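Probable hydrogenase nickel incorporation protein hypB (Methanocaldococcus jannaschii, PDB 2HF9) probably hydrolyses GTP slowly as a dimeric metal-binding GTPase that helps insert nickel into [NiFe] hydrogenases during their maturation. Local coordinates at residues K98-D103 with L130-D135; A40-G45 with I124-N129; H141-V146 with M163-L168; K20-L25 with L102-V107. One frame throughout, in Å; residues are numbered along the deposited sequence.

Interaction 1: K98-D103 with L130-D135; sequences KECHLD and LICPAD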
# COMPACT_ATOMS: atom_id res chain seq x y z
N LYS A 98 9.59 -7.62 -8.13
CA LYS A 98 9.83 -6.53 -7.19
C LYS A 98 9.38 -5.17 -7.73
O LYS A 98 9.53 -4.14 -7.06
CB LYS A 98 11.31 -6.51 -6.77
CG LYS A 98 11.74 -7.76 -6.02
CD LYS A 98 13.16 -7.64 -5.47
CE LYS A 98 13.57 -8.93 -4.77
NZ LYS A 98 14.95 -8.85 -4.21
N GLU A 99 8.81 -5.17 -8.94
CA GLU A 99 8.29 -3.95 -9.55
C GLU A 99 7.05 -3.44 -8.80
O GLU A 99 6.13 -4.20 -8.49
CB GLU A 99 7.97 -4.20 -11.03
CG GLU A 99 8.28 -3.02 -11.95
CD GLU A 99 9.75 -2.60 -11.90
OE1 GLU A 99 10.63 -3.46 -12.08
OE2 GLU A 99 10.01 -1.40 -11.68
N CYS A 100 7.04 -2.14 -8.52
CA CYS A 100 5.96 -1.52 -7.75
C CYS A 100 4.87 -0.93 -8.64
O CYS A 100 4.08 -0.09 -8.20
CB CYS A 100 6.53 -0.44 -6.82
SG CYS A 100 7.52 0.81 -7.64
N HIS A 101 4.82 -1.40 -9.89
CA HIS A 101 3.84 -0.95 -10.88
C HIS A 101 3.87 -1.88 -12.09
O HIS A 101 4.89 -2.52 -12.36
CB HIS A 101 4.16 0.48 -11.34
CG HIS A 101 5.46 0.60 -12.07
ND1 HIS A 101 6.66 0.87 -11.43
CD2 HIS A 101 5.76 0.48 -13.38
CE1 HIS A 101 7.63 0.92 -12.32
NE2 HIS A 101 7.12 0.68 -13.51
N LEU A 102 2.75 -1.97 -12.80
CA LEU A 102 2.75 -2.52 -14.15
C LEU A 102 3.22 -1.42 -15.10
O LEU A 102 3.17 -0.24 -14.75
CB LEU A 102 1.34 -2.99 -14.55
CG LEU A 102 0.74 -4.23 -13.88
CD1 LEU A 102 -0.71 -4.36 -14.28
CD2 LEU A 102 1.51 -5.48 -14.24
N ASP A 103 3.67 -1.80 -16.29
CA ASP A 103 3.99 -0.82 -17.33
C ASP A 103 3.35 -1.21 -18.67
O ASP A 103 2.83 -2.31 -18.81
CB ASP A 103 5.51 -0.59 -17.44
CG ASP A 103 6.28 -1.82 -17.95
OD1 ASP A 103 5.67 -2.76 -18.48
OD2 ASP A 103 7.53 -1.82 -17.82
N LEU A 130 0.36 3.22 -3.99
CA LEU A 130 -0.15 4.56 -4.30
C LEU A 130 0.92 5.53 -4.81
O LEU A 130 0.63 6.71 -5.00
CB LEU A 130 -0.87 5.16 -3.08
CG LEU A 130 -2.26 4.64 -2.70
CD1 LEU A 130 -2.74 5.36 -1.45
CD2 LEU A 130 -3.27 4.80 -3.84
N ILE A 131 2.13 5.03 -5.04
CA ILE A 131 3.24 5.87 -5.49
C ILE A 131 3.62 5.63 -6.96
O ILE A 131 3.35 6.49 -7.81
CB ILE A 131 4.48 5.75 -4.55
CG1 ILE A 131 4.23 6.44 -3.21
CG2 ILE A 131 5.72 6.37 -5.18
CD1 ILE A 131 3.66 5.55 -2.14
N CYS A 132 4.21 4.47 -7.25
CA CYS A 132 4.80 4.18 -8.57
C CYS A 132 3.85 4.18 -9.77
O CYS A 132 4.21 4.71 -10.83
CB CYS A 132 5.55 2.85 -8.55
SG CYS A 132 6.62 2.56 -7.14
N PRO A 133 2.66 3.55 -9.64
CA PRO A 133 1.76 3.47 -10.80
C PRO A 133 1.31 4.83 -11.35
O PRO A 133 0.84 4.89 -12.49
CB PRO A 133 0.56 2.69 -10.25
CG PRO A 133 1.09 1.93 -9.09
CD PRO A 133 2.08 2.86 -8.47
N ALA A 134 1.45 5.89 -10.57
CA ALA A 134 1.04 7.23 -10.99
C ALA A 134 1.70 7.66 -12.30
O ALA A 134 1.04 8.25 -13.17
CB ALA A 134 1.34 8.25 -9.89
N ASP A 135 2.99 7.36 -12.45
CA ASP A 135 3.77 7.78 -13.61
C ASP A 135 3.73 6.83 -14.80
O ASP A 135 4.27 7.14 -15.86
CB ASP A 135 5.23 8.02 -13.21
CG ASP A 135 5.40 9.19 -12.24
OD1 ASP A 135 4.58 10.13 -12.28
OD2 ASP A 135 6.37 9.16 -11.45
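His101 and Pro133 bring the two backbones closest, their CA atoms 4.9 Å apart, where two irregular loops meet without a single hydrogen bond between them. The 98-103 loop follows strand 90-95, while 130-135 follows strand 121-125 and takes up helical backbone angles from Cys132 onward. What joins them is covalent: Cys100 SG and Cys132 SG form a disulfide of 2.0 Å, with a C-S-S-C torsion of -96°, close to the relaxed right-angle value. The two sulfurs are brought together by different first torsions, Cys100 SG lying between its own backbone N and carbonyl carbon (chi1 55°) and Cys132 SG anti to the carbonyl carbon. Both cysteines, together with His101, belong to an experimentally established zinc site, which by similarity is also the nickel site of HypB; in this model the cysteines are oxidised to each other. Packing continues beside the disulfide. Cys132 CB approaches the His101 ring obliquely, 3.7 Å from ND1, and Cys100 O rests 3.6 Å from Pro133 CD. Neither ND1 nor that carbonyl oxygen has a polar partner in the model, although the contact buries both. His101 CB sits 4.1 Å from Pro133 CG, and its ring stacks with Phe136. The disulfide lies at the dimer interface, where Cys100 of the second subunit packs on both cysteines; Asp135 of the second subunit pairs with Lys98 NZ.

Interaction 2: A40-G45 with I124-N129; sequences AFDFMG and IENVGN. With MG (magnesium ion), chain C; GSP (5'-guanosine-diphosphate-monothiophosphate), chain E.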
# COMPACT_ATOMS: atom_id res chain seq x y z
N ALA A 40 -10.45 -0.29 -22.09
CA ALA A 40 -9.58 -0.78 -21.01
C ALA A 40 -9.54 0.14 -19.80
O ALA A 40 -9.51 1.37 -19.93
CB ALA A 40 -8.18 -1.03 -21.53
N PHE A 41 -9.51 -0.48 -18.62
CA PHE A 41 -9.52 0.23 -17.34
C PHE A 41 -8.36 -0.21 -16.45
O PHE A 41 -8.15 -1.41 -16.22
CB PHE A 41 -10.86 0.01 -16.62
CG PHE A 41 -12.05 0.60 -17.34
CD1 PHE A 41 -12.73 -0.12 -18.32
CD2 PHE A 41 -12.50 1.88 -17.02
CE1 PHE A 41 -13.83 0.43 -18.98
CE2 PHE A 41 -13.61 2.44 -17.67
CZ PHE A 41 -14.27 1.70 -18.65
N ASP A 42 -7.61 0.77 -15.94
CA ASP A 42 -6.50 0.53 -15.02
C ASP A 42 -6.99 0.72 -13.58
O ASP A 42 -7.33 1.83 -13.17
CB ASP A 42 -5.35 1.50 -15.37
CG ASP A 42 -4.13 1.35 -14.46
OD1 ASP A 42 -4.10 0.48 -13.57
OD2 ASP A 42 -3.18 2.12 -14.65
N PHE A 43 -7.05 -0.38 -12.83
CA PHE A 43 -7.47 -0.37 -11.43
C PHE A 43 -6.25 -0.30 -10.53
O PHE A 43 -5.52 -1.28 -10.38
CB PHE A 43 -8.29 -1.62 -11.09
CG PHE A 43 -9.65 -1.65 -11.73
CD1 PHE A 43 -9.81 -2.09 -13.04
CD2 PHE A 43 -10.78 -1.28 -11.00
CE1 PHE A 43 -11.06 -2.12 -13.63
CE2 PHE A 43 -12.04 -1.32 -11.58
CZ PHE A 43 -12.19 -1.75 -12.90
N MET A 44 -6.03 0.88 -9.95
CA MET A 44 -4.95 1.13 -9.00
C MET A 44 -5.52 1.26 -7.59
O MET A 44 -6.72 1.45 -7.42
CB MET A 44 -4.21 2.43 -9.37
CG MET A 44 -3.41 2.38 -10.66
SD MET A 44 -2.81 4.01 -11.14
CE MET A 44 -4.33 4.74 -11.78
N GLY A 45 -4.65 1.17 -6.59
CA GLY A 45 -5.04 1.41 -5.21
C GLY A 45 -4.01 1.00 -4.19
O GLY A 45 -2.92 0.52 -4.54
N ILE A 124 -7.72 -4.18 -15.88
CA ILE A 124 -6.36 -4.46 -15.44
C ILE A 124 -6.21 -4.13 -13.96
O ILE A 124 -6.38 -2.97 -13.57
CB ILE A 124 -5.31 -3.65 -16.25
CG1 ILE A 124 -5.53 -3.82 -17.76
CG2 ILE A 124 -3.89 -4.05 -15.84
CD1 ILE A 124 -4.54 -3.03 -18.61
N GLU A 125 -5.89 -5.13 -13.15
CA GLU A 125 -5.57 -4.86 -11.75
C GLU A 125 -4.08 -4.62 -11.59
O GLU A 125 -3.27 -5.54 -11.71
CB GLU A 125 -6.04 -5.97 -10.81
CG GLU A 125 -5.82 -5.60 -9.34
CD GLU A 125 -6.51 -6.53 -8.38
OE1 GLU A 125 -7.47 -7.21 -8.78
OE2 GLU A 125 -6.10 -6.59 -7.20
N ASN A 126 -3.75 -3.36 -11.33
CA ASN A 126 -2.37 -2.94 -11.12
C ASN A 126 -1.88 -3.45 -9.77
O ASN A 126 -2.66 -3.96 -8.97
CB ASN A 126 -2.29 -1.42 -11.17
CG ASN A 126 -1.02 -0.91 -11.81
OD1 ASN A 126 0.08 -1.41 -11.53
ND2 ASN A 126 -1.15 0.10 -12.66
N VAL A 127 -0.58 -3.31 -9.51
CA VAL A 127 -0.05 -3.71 -8.21
C VAL A 127 -0.53 -2.71 -7.14
O VAL A 127 -0.73 -1.53 -7.44
CB VAL A 127 1.50 -3.85 -8.22
CG1 VAL A 127 1.99 -4.51 -9.51
CG2 VAL A 127 2.15 -2.51 -8.03
N GLY A 128 -0.73 -3.19 -5.92
CA GLY A 128 -1.20 -2.34 -4.81
C GLY A 128 -0.11 -1.42 -4.30
O GLY A 128 0.79 -1.85 -3.58
N ASN A 129 -0.21 -0.14 -4.68
CA ASN A 129 0.82 0.87 -4.42
C ASN A 129 0.25 2.21 -4.85
O ASN A 129 -0.29 2.33 -5.95
CB ASN A 129 2.09 0.56 -5.22
CG ASN A 129 3.32 1.32 -4.73
OD1 ASN A 129 3.35 2.56 -4.71
ND2 ASN A 129 4.36 0.59 -4.35
MG MG C . -6.53 -7.87 -5.54
PG GSP E . -4.67 -6.66 -3.24
O3B GSP E . -6.06 -6.27 -2.53
S1G GSP E . -3.61 -5.30 -3.21
O2G GSP E . -4.08 -7.82 -2.41
O3G GSP E . -4.95 -7.12 -4.68
PB GSP E . -7.37 -5.74 -3.31
O1B GSP E . -7.29 -4.27 -3.41
O2B GSP E . -7.59 -6.40 -4.61
PA GSP E . -9.55 -7.27 -2.12
O1A GSP E . -10.57 -7.24 -3.19
O2A GSP E . -8.82 -8.56 -2.09
O3A GSP E . -8.53 -6.02 -2.22
O5' GSP E . -10.26 -6.93 -0.73
C5' GSP E . -9.52 -6.85 0.47
C4' GSP E . -10.41 -7.21 1.66
O4' GSP E . -11.37 -6.19 1.89
C3' GSP E . -11.20 -8.49 1.45
O3' GSP E . -11.20 -9.15 2.69
C2' GSP E . -12.59 -8.02 1.10
O2' GSP E . -13.58 -8.92 1.54
C1' GSP E . -12.68 -6.72 1.87
N9 GSP E . -13.54 -5.67 1.30
C8 GSP E . -13.46 -5.09 0.06
N7 GSP E . -14.41 -4.13 -0.01
C5 GSP E . -15.08 -4.08 1.16
C6 GSP E . -16.13 -3.29 1.63
O6 GSP E . -16.63 -2.43 0.90
N1 GSP E . -16.60 -3.48 2.92
C2 GSP E . -16.04 -4.45 3.73
N2 GSP E . -16.49 -4.63 4.97
N3 GSP E . -14.99 -5.23 3.27
C4 GSP E . -14.53 -5.04 2.00
O HOH W 1 -1.96 0.99 -7.62
O HOH W 2 -6.96 -9.14 -4.00
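The side-chain amide of Asn126 joins Asp42 of the neighbouring strand at one end and its own loop at the other. ND2 reaches across to Asp42 OD1, 3.1 Å away, meeting it on the syn side and lying 15° out of the carboxylate plane. With CG anti to the backbone N (chi1 180°), the Asp42 carboxyl carbon is placed 3.7 Å from Asn126 ND2. At the other end, Asn126 OD1 takes Val127 N on an in-plane lone pair at 2.9 Å and also accepts from Leu102 N. An alanine in place of Asn126 would probably leave Asp42 OD1 without this donor and the backbone N-H groups of Val127 and Leu102 without their side-chain acceptor, freeing the loop to shift. Parallel strand pairing runs alongside: Ile124 N donates to Phe41 O, Phe43 N to Ile124 O, and Asn126 N to Phe43 O. Further on, Gly45 O accepts from Asn129 N at 2.8 Å, though the bond is bent (132°), and Gly128 CA adds a C-H...O contact. This is the core of a P-loop GTPase sheet, and Gly45 probably begins the Walker A P-loop. From the opposite face to Asp42 and Ile124, Glu125 extends its carboxylate to magnesium, OE2 binding at 2.1 Å beside Thr52, Asp80, a water and two phosphate oxygens of the GTP analogue. The pairing holds the Glu125 backbone, from which the extended side chain brings OE2 to the metal, where magnesium probably offsets the repulsion between OE2 and O3G.

Interaction 3: H141-V146 with M163-L168; sequences HKRIVV and MKTADL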
# COMPACT_ATOMS: atom_id res chain seq x y z
N HIS A 141 -7.88 3.32 -21.39
CA HIS A 141 -8.75 4.47 -21.65
C HIS A 141 -9.02 5.27 -20.37
O HIS A 141 -9.03 6.50 -20.40
CB HIS A 141 -10.06 4.01 -22.29
CG HIS A 141 -9.86 3.41 -23.65
ND1 HIS A 141 -9.62 2.06 -23.84
CD2 HIS A 141 -9.84 3.97 -24.88
CE1 HIS A 141 -9.46 1.83 -25.13
NE2 HIS A 141 -9.59 2.97 -25.78
N LYS A 142 -9.23 4.56 -19.26
CA LYS A 142 -9.48 5.22 -17.98
C LYS A 142 -8.67 4.62 -16.83
O LYS A 142 -8.32 3.44 -16.84
CB LYS A 142 -10.97 5.20 -17.62
CG LYS A 142 -11.90 5.91 -18.60
CD LYS A 142 -11.75 7.43 -18.56
CE LYS A 142 -12.54 8.07 -19.69
NZ LYS A 142 -12.31 9.54 -19.75
N ARG A 143 -8.40 5.47 -15.84
CA ARG A 143 -7.70 5.06 -14.65
C ARG A 143 -8.62 5.19 -13.44
O ARG A 143 -9.29 6.22 -13.25
CB ARG A 143 -6.44 5.91 -14.48
CG ARG A 143 -5.39 5.62 -15.55
CD ARG A 143 -4.38 6.75 -15.71
NE ARG A 143 -3.51 6.90 -14.54
CZ ARG A 143 -2.38 6.23 -14.35
NH1 ARG A 143 -1.97 5.32 -15.22
NH2 ARG A 143 -1.66 6.45 -13.25
N ILE A 144 -8.67 4.13 -12.64
CA ILE A 144 -9.51 4.10 -11.44
C ILE A 144 -8.61 3.90 -10.23
O ILE A 144 -7.81 2.96 -10.20
CB ILE A 144 -10.57 2.96 -11.52
CG1 ILE A 144 -11.48 3.16 -12.75
CG2 ILE A 144 -11.39 2.88 -10.21
CD1 ILE A 144 -12.42 2.01 -13.04
N VAL A 145 -8.70 4.81 -9.26
CA VAL A 145 -7.96 4.65 -8.01
C VAL A 145 -8.93 4.26 -6.90
O VAL A 145 -9.88 4.98 -6.61
CB VAL A 145 -7.13 5.91 -7.62
CG1 VAL A 145 -6.46 5.72 -6.26
CG2 VAL A 145 -6.07 6.19 -8.67
N VAL A 146 -8.68 3.09 -6.32
CA VAL A 146 -9.48 2.59 -5.22
C VAL A 146 -8.70 2.74 -3.92
O VAL A 146 -7.63 2.15 -3.75
CB VAL A 146 -9.86 1.09 -5.41
CG1 VAL A 146 -10.83 0.63 -4.32
CG2 VAL A 146 -10.45 0.86 -6.80
N MET A 163 -3.69 10.55 -7.21
CA MET A 163 -5.08 11.02 -7.24
C MET A 163 -5.35 11.88 -8.46
O MET A 163 -6.42 11.80 -9.07
CB MET A 163 -5.45 11.78 -5.96
CG MET A 163 -5.43 10.93 -4.70
SD MET A 163 -6.49 9.47 -4.77
CE MET A 163 -5.74 8.52 -3.46
N LYS A 164 -4.37 12.70 -8.83
CA LYS A 164 -4.47 13.57 -10.01
C LYS A 164 -4.48 12.80 -11.33
O LYS A 164 -4.86 13.35 -12.36
CB LYS A 164 -3.34 14.60 -10.02
CG LYS A 164 -3.42 15.62 -8.89
CD LYS A 164 -2.35 16.69 -9.06
CE LYS A 164 -2.18 17.50 -7.80
NZ LYS A 164 -1.21 16.85 -6.86
N THR A 165 -4.05 11.54 -11.29
CA THR A 165 -4.02 10.71 -12.50
C THR A 165 -5.31 9.90 -12.68
O THR A 165 -5.52 9.25 -13.71
CB THR A 165 -2.78 9.76 -12.54
OG1 THR A 165 -2.97 8.68 -11.62
CG2 THR A 165 -1.51 10.52 -12.18
N ALA A 166 -6.19 9.97 -11.68
CA ALA A 166 -7.43 9.19 -11.69
C ALA A 166 -8.55 9.86 -12.46
O ALA A 166 -8.72 11.09 -12.40
CB ALA A 166 -7.87 8.91 -10.26
N ASP A 167 -9.31 9.05 -13.20
CA ASP A 167 -10.55 9.48 -13.83
C ASP A 167 -11.73 9.18 -12.91
O ASP A 167 -12.76 9.87 -12.93
CB ASP A 167 -10.73 8.76 -15.17
CG ASP A 167 -9.62 9.09 -16.15
OD1 ASP A 167 -9.55 10.25 -16.59
OD2 ASP A 167 -8.83 8.19 -16.48
N LEU A 168 -11.56 8.13 -12.10
CA LEU A 168 -12.51 7.77 -11.07
C LEU A 168 -11.77 7.51 -9.77
O LEU A 168 -10.79 6.75 -9.75
CB LEU A 168 -13.33 6.53 -11.46
CG LEU A 168 -14.22 5.90 -10.38
CD1 LEU A 168 -15.38 6.81 -9.99
CD2 LEU A 168 -14.72 4.52 -10.79
O HOH W 3 -9.66 10.26 -19.31
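The central parallel sheet of the G-domain takes in its next strand here, as the chain leaves helix 160-163 through a type I turn, Met163 to Ala166, and enters strand 168-172 beside strand 142-148. Arg143 does most of the joining. Arg143 O accepts two backbone N-H groups, Asp167 N at 2.8 Å and Leu168 N at 3.2 Å, while Val145 N returns a bond to Leu168 O. Asp167 in turn uses the anti lone pair of OD2 to take Arg143 N at 2.8 Å, so a carboxylate stands in for a backbone acceptor where the strand pairing begins. Ile144 and Leu168 form a parallel bridge between strands joined by a beta-alpha-beta crossover through helix 160-163, and on their face of the sheet the two side chains run side by side, Ile144 CG2 3.8 Å from Leu168 CD2. Val145 CG2 meets Ala166 CB at 3.6 Å, with Met163 crossing at about a right angle against CG1. The Arg143 chain bends at chi3 (68°), which places NE, and NH2 then bonds Thr165 OG1 at 3.1 Å almost exactly in the guanidinium plane. NH2 is also bound to Pro133 O, and OG1 to Ile162 O. Lys142 CD packs 3.6 Å from Asp167 CG, and a water links Lys142 NZ to Asp167 OD1; that ammonium group also makes a salt bridge with Glu224.

Interaction 4: K20-L25 with L102-V107; sequences KANKRL and LDAHLV. With ZN (zinc ion), chain D.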
# COMPACT_ATOMS: atom_id res chain seq x y z
N LYS A 20 9.24 8.13 -21.37
CA LYS A 20 9.04 8.49 -22.77
C LYS A 20 8.81 7.23 -23.60
O LYS A 20 7.96 7.22 -24.49
CB LYS A 20 10.23 9.29 -23.32
CG LYS A 20 10.40 10.70 -22.75
CD LYS A 20 11.43 10.74 -21.62
CE LYS A 20 10.78 10.60 -20.25
NZ LYS A 20 11.75 10.13 -19.23
N ALA A 21 9.58 6.19 -23.30
CA ALA A 21 9.43 4.89 -23.95
C ALA A 21 8.11 4.21 -23.55
O ALA A 21 7.46 3.59 -24.39
CB ALA A 21 10.61 3.99 -23.61
N ASN A 22 7.74 4.34 -22.28
CA ASN A 22 6.47 3.81 -21.79
C ASN A 22 5.27 4.45 -22.48
O ASN A 22 4.34 3.74 -22.88
CB ASN A 22 6.35 3.99 -20.27
CG ASN A 22 5.08 3.35 -19.71
OD1 ASN A 22 4.99 2.13 -19.59
ND2 ASN A 22 4.10 4.18 -19.37
N LYS A 23 5.30 5.77 -22.63
CA LYS A 23 4.22 6.53 -23.28
C LYS A 23 4.00 6.09 -24.73
O LYS A 23 2.85 5.94 -25.16
CB LYS A 23 4.47 8.04 -23.18
CG LYS A 23 3.48 8.95 -23.93
CD LYS A 23 2.00 8.73 -23.55
CE LYS A 23 1.61 9.40 -22.24
NZ LYS A 23 1.90 8.54 -21.05
N ARG A 24 5.09 5.87 -25.46
CA ARG A 24 5.03 5.34 -26.82
C ARG A 24 4.29 4.00 -26.85
O ARG A 24 3.43 3.77 -27.71
CB ARG A 24 6.43 5.16 -27.42
CG ARG A 24 7.21 6.45 -27.67
CD ARG A 24 8.38 6.23 -28.63
NE ARG A 24 9.21 5.07 -28.29
CZ ARG A 24 10.36 5.12 -27.62
NH1 ARG A 24 10.85 6.28 -27.21
NH2 ARG A 24 11.02 4.00 -27.36
N LEU A 25 4.63 3.12 -25.91
CA LEU A 25 4.03 1.79 -25.85
C LEU A 25 2.58 1.84 -25.40
O LEU A 25 1.75 1.06 -25.86
CB LEU A 25 4.86 0.86 -24.95
CG LEU A 25 6.28 0.53 -25.43
CD1 LEU A 25 6.91 -0.50 -24.52
CD2 LEU A 25 6.28 0.04 -26.88
N LEU A 102 2.75 -1.97 -12.80
CA LEU A 102 2.75 -2.52 -14.15
C LEU A 102 3.22 -1.42 -15.10
O LEU A 102 3.17 -0.24 -14.75
CB LEU A 102 1.34 -2.99 -14.55
CG LEU A 102 0.74 -4.23 -13.88
CD1 LEU A 102 -0.71 -4.36 -14.28
CD2 LEU A 102 1.51 -5.48 -14.24
N ASP A 103 3.67 -1.80 -16.29
CA ASP A 103 3.99 -0.82 -17.33
C ASP A 103 3.35 -1.21 -18.67
O ASP A 103 2.83 -2.31 -18.81
CB ASP A 103 5.51 -0.59 -17.44
CG ASP A 103 6.28 -1.82 -17.95
OD1 ASP A 103 5.67 -2.76 -18.48
OD2 ASP A 103 7.53 -1.82 -17.82
N ALA A 104 3.38 -0.30 -19.64
CA ALA A 104 2.77 -0.55 -20.95
C ALA A 104 3.40 -1.73 -21.70
O ALA A 104 2.72 -2.44 -22.43
CB ALA A 104 2.81 0.70 -21.81
N HIS A 105 4.70 -1.92 -21.49
CA HIS A 105 5.44 -3.00 -22.13
C HIS A 105 4.89 -4.37 -21.75
O HIS A 105 4.54 -5.17 -22.63
CB HIS A 105 6.94 -2.89 -21.80
CG HIS A 105 7.77 -3.98 -22.40
ND1 HIS A 105 8.63 -4.76 -21.65
CD2 HIS A 105 7.86 -4.44 -23.67
CE1 HIS A 105 9.22 -5.64 -22.44
NE2 HIS A 105 8.77 -5.47 -23.67
N LEU A 106 4.81 -4.63 -20.45
CA LEU A 106 4.30 -5.91 -19.96
C LEU A 106 2.82 -6.09 -20.33
O LEU A 106 2.42 -7.19 -20.72
CB LEU A 106 4.53 -6.04 -18.44
CG LEU A 106 5.75 -6.85 -17.96
CD1 LEU A 106 7.06 -6.43 -18.62
CD2 LEU A 106 5.88 -6.78 -16.44
N VAL A 107 2.04 -5.02 -20.22
CA VAL A 107 0.63 -5.02 -20.63
C VAL A 107 0.48 -5.30 -22.13
O VAL A 107 -0.38 -6.08 -22.53
CB VAL A 107 -0.10 -3.71 -20.21
CG1 VAL A 107 -1.46 -3.59 -20.89
CG2 VAL A 107 -0.25 -3.65 -18.69
ZN ZN D . 8.81 -6.46 -25.24
O HOH W 4 6.53 0.32 -20.82
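Asn22 OD1 is gripped by two donors: Ala104 N at 2.9 Å, in a fairly straight bond (164°), and a water that also accepts from His105 N. The Ala104 nitrogen lies 16° out of the carbonyl plane of the amide. CG of Asn22 stands anti to the backbone N (chi1 -176°), and from it OD1 reaches the start of helix 104-111, while ND2 is held by Asp137 O. An alanine at Asn22 would probably leave the first N-H of the second helix without its protein acceptor and Asp137 O without the ND2 donor, and cost the water its link between the helices. The same helix start has a classical N-cap. Asp103 OD1 accepts from Leu106 N at 2.8 Å, nearly dead straight, so side chains from both segments serve amides in the first turn, where the helix dipole would tend to strengthen such bonds. Beside these polar links lies a small apolar contact: Leu25 CB rests 3.8 Å from Ala104 CB. Leu25 CD1 reaches on to His105 CB at 3.6 Å and approaches the imidazole obliquely, the two side chains lying alongside and pointing the same way. Past Leu25, His105 NE2 binds zinc at 1.9 Å, and His109, one turn later on the same helix, is the other protein ligand of this experimentally established second zinc site.

How the interactions relate
Interactions 2 and 3 share one sheet: strand 39-45 pairs with strand 142-148 through Asp42 O to Ile144 N and Ile144 O to Met44 N, both 2.7 Å, and the centres of interactions 2 and 3 lie 9 Å apart. Interaction 1 adjoins the loop that follows strand 121-125, its centre 9 Å from that of interaction 2. The 124-129 segment runs directly into 130-135, so one stretch of chain carries both Glu125 and Cys132; the Pro133 side chain is about 13 Å from magnesium and about 10 Å from the nucleotide. Pro133 also ties interaction 1 to Arg143 of interaction 3. Interactions 1 and 4 share Leu102 and Asp103, whereas interactions 3 and 4 do not touch, their centres being 17 Å apart.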